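Local coordinates for enoyl-CoA hydratase/isomerase (Pseudomonas aeruginosa, PDB 3LAO) that catalyses the hydration of enoyl-CoA thioesters, perhaps including the unsaturated side chain of a steroid-CoA, and assembles as a homotrimer of the crotonase family, at the interface of chains A and B. Sequence-based numbering; all coordinates share one arbitrary frame. Chains: chain A/B, enoyl-CoA hydratase/isomerase.

The centres of contact 1 and contact 2 lie about 11 Å apart along one stretch of chain A. Helix 156-161 serves both: its last turn receives B:Arg185 in contact 1, while A:Pro158 borders contact 2. A:Gly162 then leads directly into helix 163-170, whose A:Trp163 and A:Met167 carry contact 2. Chain B answers with separate segments, the loop at B:Arg185 for the first, and B:Asp128 with the end of helix 212-222 for the second. A polar contact on a helix end thus adjoins a largely apolar one, and both join neighbouring subunits of the homotrimer.

Contact 1: the interface of chains A and B. Residues chain A 160-162, 185; chain B 185.
The C-terminal turn of helix 156-161 of chain A, with A:Gly162 of the loop after it, meets the loop of chain B that carries B:Arg185; the equivalent loop of chain A, after helix 178-183, brings A:Arg185 in from another side. B:Arg185 does the reaching. Its NH1 gives a hydrogen bond to the backbone carbonyl O of A:Ala160 (3.1 Å), bent at the hydrogen (143°) and tilted away from both the carbonyl plane and the guanidinium plane. The rest of the guanidinium lies over the peptide that joins A:Ala161 to A:Gly162: A:Ala161 O and A:Gly162 N both sit beneath one face, toward its rim. CZ of B:Arg185 is 3.5 Å from A:Ala161 O, and NH2 of B:Arg185 comes within 3.4 Å of A:Gly162 CA. The B:Arg185 chain runs extended through chi2, then turns sharply at chi3 (-5°), which swings the guanidinium across the helix end. Carbonyls at a helix C-terminus carry partial negative charge, which probably favours this cation. A:Arg185 is poorly ordered. Its modelled NH2 lies 3.1 Å from NH1 of B:Arg185, with the two guanidinium planes nearly perpendicular; both atoms are donors, and the approach is doubtful as an attraction. Each Arg185 follows helix 178-183 and has a left-handed backbone conformation. The CA atoms of A:Arg185 and B:Arg185 are 11.9 Å apart, and this meeting of like residues suggests a place near the three-fold axis, where helix 156-161 ends and the loops after helix 178-183 converge.

Contact 2: the interface of chains A and B. Residues chain A 155, 158, 163, 167; chain B 128, 219, 222-223.
The indole NE1 of A:Trp163 donates a hydrogen bond to the carboxylate OD1 of B:Asp128 (2.8 Å), nearly straight at 169°. OD1 lies in the plane of the indole and receives the hydrogen on its anti lone pair, pointing away from OD2, while the carboxylate is turned 38° against the ring. The two side chains run alongside each other in the same direction. With CG anti to the backbone nitrogen (chi1 -171°), A:Trp163 projects from the first turn of helix 163-170, its six-membered ring directed at the end of helix 212-222 of chain B. There CH2 of A:Trp163 abuts the methyl CB of B:Ala222 (3.3 Å), and the ring edge faces the peptide linking B:Ala222 to B:Phe223. B:Phe223 crosses at about a right angle, its CE1 3.6 Å from CZ2 of A:Trp163. One turn along the helix, selenomethionine A:Met167 bends at chi2 and chi3 and folds its methyl CE over one face of the indole near the rim; that CE also touches CB of B:Ala222 (3.4 Å). Farther up the same side chain, CB of A:Met167 packs on CB of B:Asp128 (3.8 Å). The B:Ala222 methyl thus packs into the corner formed by the indole rim and the selenomethionine methyl, while CG1 of A:Val155 approaches the B:Ala222 carbonyl O (3.7 Å). The in-plane hydrogen bond and the packing at the ring edge together probably hold the indole's rotation, and the site appears to lock helix 163-170 onto the neighbouring subunit in the homotrimer.

Contact 1: the interface of chains A and B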
loop_
_atom_site.group_PDB
_atom_site.type_symbol
_atom_site.label_atom_id
_atom_site.label_comp_id
_atom_site.label_asym_id
_atom_site.label_seq_id
_atom_site.Cartn_x
_atom_site.Cartn_y
_atom_site.Cartn_z
ATOM N N ALA A 160 -3.091 -3.859 -1.090
ATOM C CA ALA A 160 -4.274 -3.136 -1.488
ATOM C C ALA A 160 -5.034 -2.607 -0.282
ATOM O O ALA A 160 -5.314 -1.391 -0.189
ATOM C CB ALA A 160 -5.189 -4.072 -2.334
ATOM N N ALA A 161 -5.375 -3.521 0.635
ATOM C CA ALA A 161 -6.276 -3.213 1.754
ATOM C C ALA A 161 -5.578 -2.673 3.010
ATOM O O ALA A 161 -6.230 -2.215 3.980
ATOM C CB ALA A 161 -7.100 -4.443 2.108
ATOM N N GLY A 162 -4.252 -2.698 2.988
ATOM C CA GLY A 162 -3.514 -2.468 4.205
ATOM C C GLY A 162 -3.495 -3.774 5.015
ATOM O O GLY A 162 -4.338 -4.661 4.819
ATOM N N ARG A 185 -10.271 -1.382 -1.478
ATOM C CA ARG A 185 -9.448 -1.087 -2.655
ATOM C C ARG A 185 -9.087 -2.312 -3.480
ATOM O O ARG A 185 -8.130 -2.270 -4.251
ATOM C CB ARG A 185 -8.168 -0.347 -2.262
ATOM C CG ARG A 185 -8.369 0.916 -1.430
ATOM C CD ARG A 185 -7.025 1.271 -0.746
ATOM N NE ARG A 185 -6.724 2.705 -0.786
ATOM C CZ ARG A 185 -6.853 3.569 0.227
ATOM N NH1 ARG A 185 -6.550 4.834 -0.001
ATOM N NH2 ARG A 185 -7.265 3.207 1.449
ATOM N N ARG B 185 -6.408 3.461 8.417
ATOM C CA ARG B 185 -6.201 2.002 8.362
ATOM C C ARG B 185 -5.110 1.474 9.297
ATOM O O ARG B 185 -4.418 0.502 8.982
ATOM C CB ARG B 185 -5.904 1.568 6.920
ATOM C CG ARG B 185 -7.134 1.705 6.045
ATOM C CD ARG B 185 -6.810 1.459 4.569
ATOM N NE ARG B 185 -5.382 1.264 4.303
ATOM C CZ ARG B 185 -4.893 0.864 3.122
ATOM N NH1 ARG B 185 -5.731 0.616 2.102
ATOM N NH2 ARG B 185 -3.568 0.705 2.949
#

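Contact 2: the interface of chains A and B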
loop_
_atom_site.group_PDB
_atom_site.type_symbol
_atom_site.label_atom_id
_atom_site.label_comp_id
_atom_site.label_asym_id
_atom_site.label_seq_id
_atom_site.Cartn_x
_atom_site.Cartn_y
_atom_site.Cartn_z
ATOM N N VAL A 155 0.802 -11.399 -1.034
ATOM C CA VAL A 155 0.923 -10.026 -0.546
ATOM C C VAL A 155 -0.054 -9.065 -1.205
ATOM O O VAL A 155 -0.204 -7.931 -0.750
ATOM C CB VAL A 155 2.328 -9.480 -0.791
ATOM C CG1 VAL A 155 2.639 -8.393 0.219
ATOM C CG2 VAL A 155 3.283 -10.577 -0.562
ATOM N N PRO A 158 -2.901 -7.613 1.390
ATOM C CA PRO A 158 -2.356 -6.605 2.306
ATOM C C PRO A 158 -1.951 -5.338 1.568
ATOM O O PRO A 158 -2.219 -4.276 2.082
ATOM C CB PRO A 158 -1.076 -7.254 2.845
ATOM C CG PRO A 158 -1.190 -8.626 2.558
ATOM C CD PRO A 158 -2.099 -8.834 1.399
ATOM N N TRP A 163 -2.505 -3.884 5.903
ATOM C CA TRP A 163 -2.207 -5.104 6.626
ATOM C C TRP A 163 -3.365 -5.607 7.473
ATOM O O TRP A 163 -3.787 -6.743 7.310
ATOM C CB TRP A 163 -0.971 -4.918 7.534
ATOM C CG TRP A 163 -0.520 -6.233 8.113
ATOM C CD1 TRP A 163 -0.825 -6.741 9.348
ATOM C CD2 TRP A 163 0.304 -7.217 7.471
ATOM N NE1 TRP A 163 -0.227 -7.975 9.517
ATOM C CE2 TRP A 163 0.476 -8.284 8.384
ATOM C CE3 TRP A 163 0.934 -7.289 6.223
ATOM C CZ2 TRP A 163 1.231 -9.417 8.075
ATOM C CZ3 TRP A 163 1.687 -8.421 5.907
ATOM C CH2 TRP A 163 1.838 -9.463 6.841
HETATM N N MSE A 167 -5.544 -9.021 7.015
HETATM C CA MSE A 167 -5.475 -10.129 7.964
HETATM C C MSE A 167 -6.856 -10.426 8.574
HETATM O O MSE A 167 -7.148 -11.580 8.897
HETATM C CB MSE A 167 -4.406 -9.933 9.067
HETATM C CG MSE A 167 -2.926 -9.929 8.564
HETATM SE SE MSE A 167 -2.476 -11.331 7.283
HETATM C CE MSE A 167 -1.829 -10.209 5.798
ATOM N N ASP B 128 -1.653 -8.032 13.667
ATOM C CA ASP B 128 -2.540 -8.355 12.554
ATOM C C ASP B 128 -3.944 -7.806 12.685
ATOM O O ASP B 128 -4.633 -7.626 11.709
ATOM C CB ASP B 128 -2.582 -9.848 12.448
ATOM C CG ASP B 128 -1.204 -10.413 12.334
ATOM O OD1 ASP B 128 -0.424 -9.829 11.557
ATOM O OD2 ASP B 128 -0.886 -11.384 13.052
ATOM N N LEU B 219 0.523 -16.134 6.880
ATOM C CA LEU B 219 1.364 -15.064 7.461
ATOM C C LEU B 219 2.681 -15.006 6.747
ATOM O O LEU B 219 3.181 -13.918 6.414
ATOM C CB LEU B 219 1.631 -15.247 8.950
ATOM C CG LEU B 219 0.495 -14.768 9.833
ATOM C CD1 LEU B 219 0.693 -15.283 11.228
ATOM C CD2 LEU B 219 0.362 -13.239 9.829
ATOM N N ALA B 222 2.391 -13.330 3.395
ATOM C CA ALA B 222 2.136 -11.895 3.529
ATOM C C ALA B 222 3.415 -11.160 3.919
ATOM O O ALA B 222 3.746 -10.112 3.336
ATOM C CB ALA B 222 1.009 -11.647 4.541
ATOM N N PHE B 223 4.170 -11.770 4.837
ATOM C CA PHE B 223 5.413 -11.210 5.339
ATOM C C PHE B 223 6.473 -10.965 4.266
ATOM O O PHE B 223 7.480 -10.353 4.561
ATOM C CB PHE B 223 5.999 -12.065 6.466
ATOM C CG PHE B 223 5.325 -11.875 7.822
ATOM C CD1 PHE B 223 4.969 -10.623 8.281
ATOM C CD2 PHE B 223 5.116 -12.952 8.661
ATOM C CE1 PHE B 223 4.362 -10.454 9.526
ATOM C CE2 PHE B 223 4.520 -12.787 9.900
ATOM C CZ PHE B 223 4.125 -11.536 10.328
#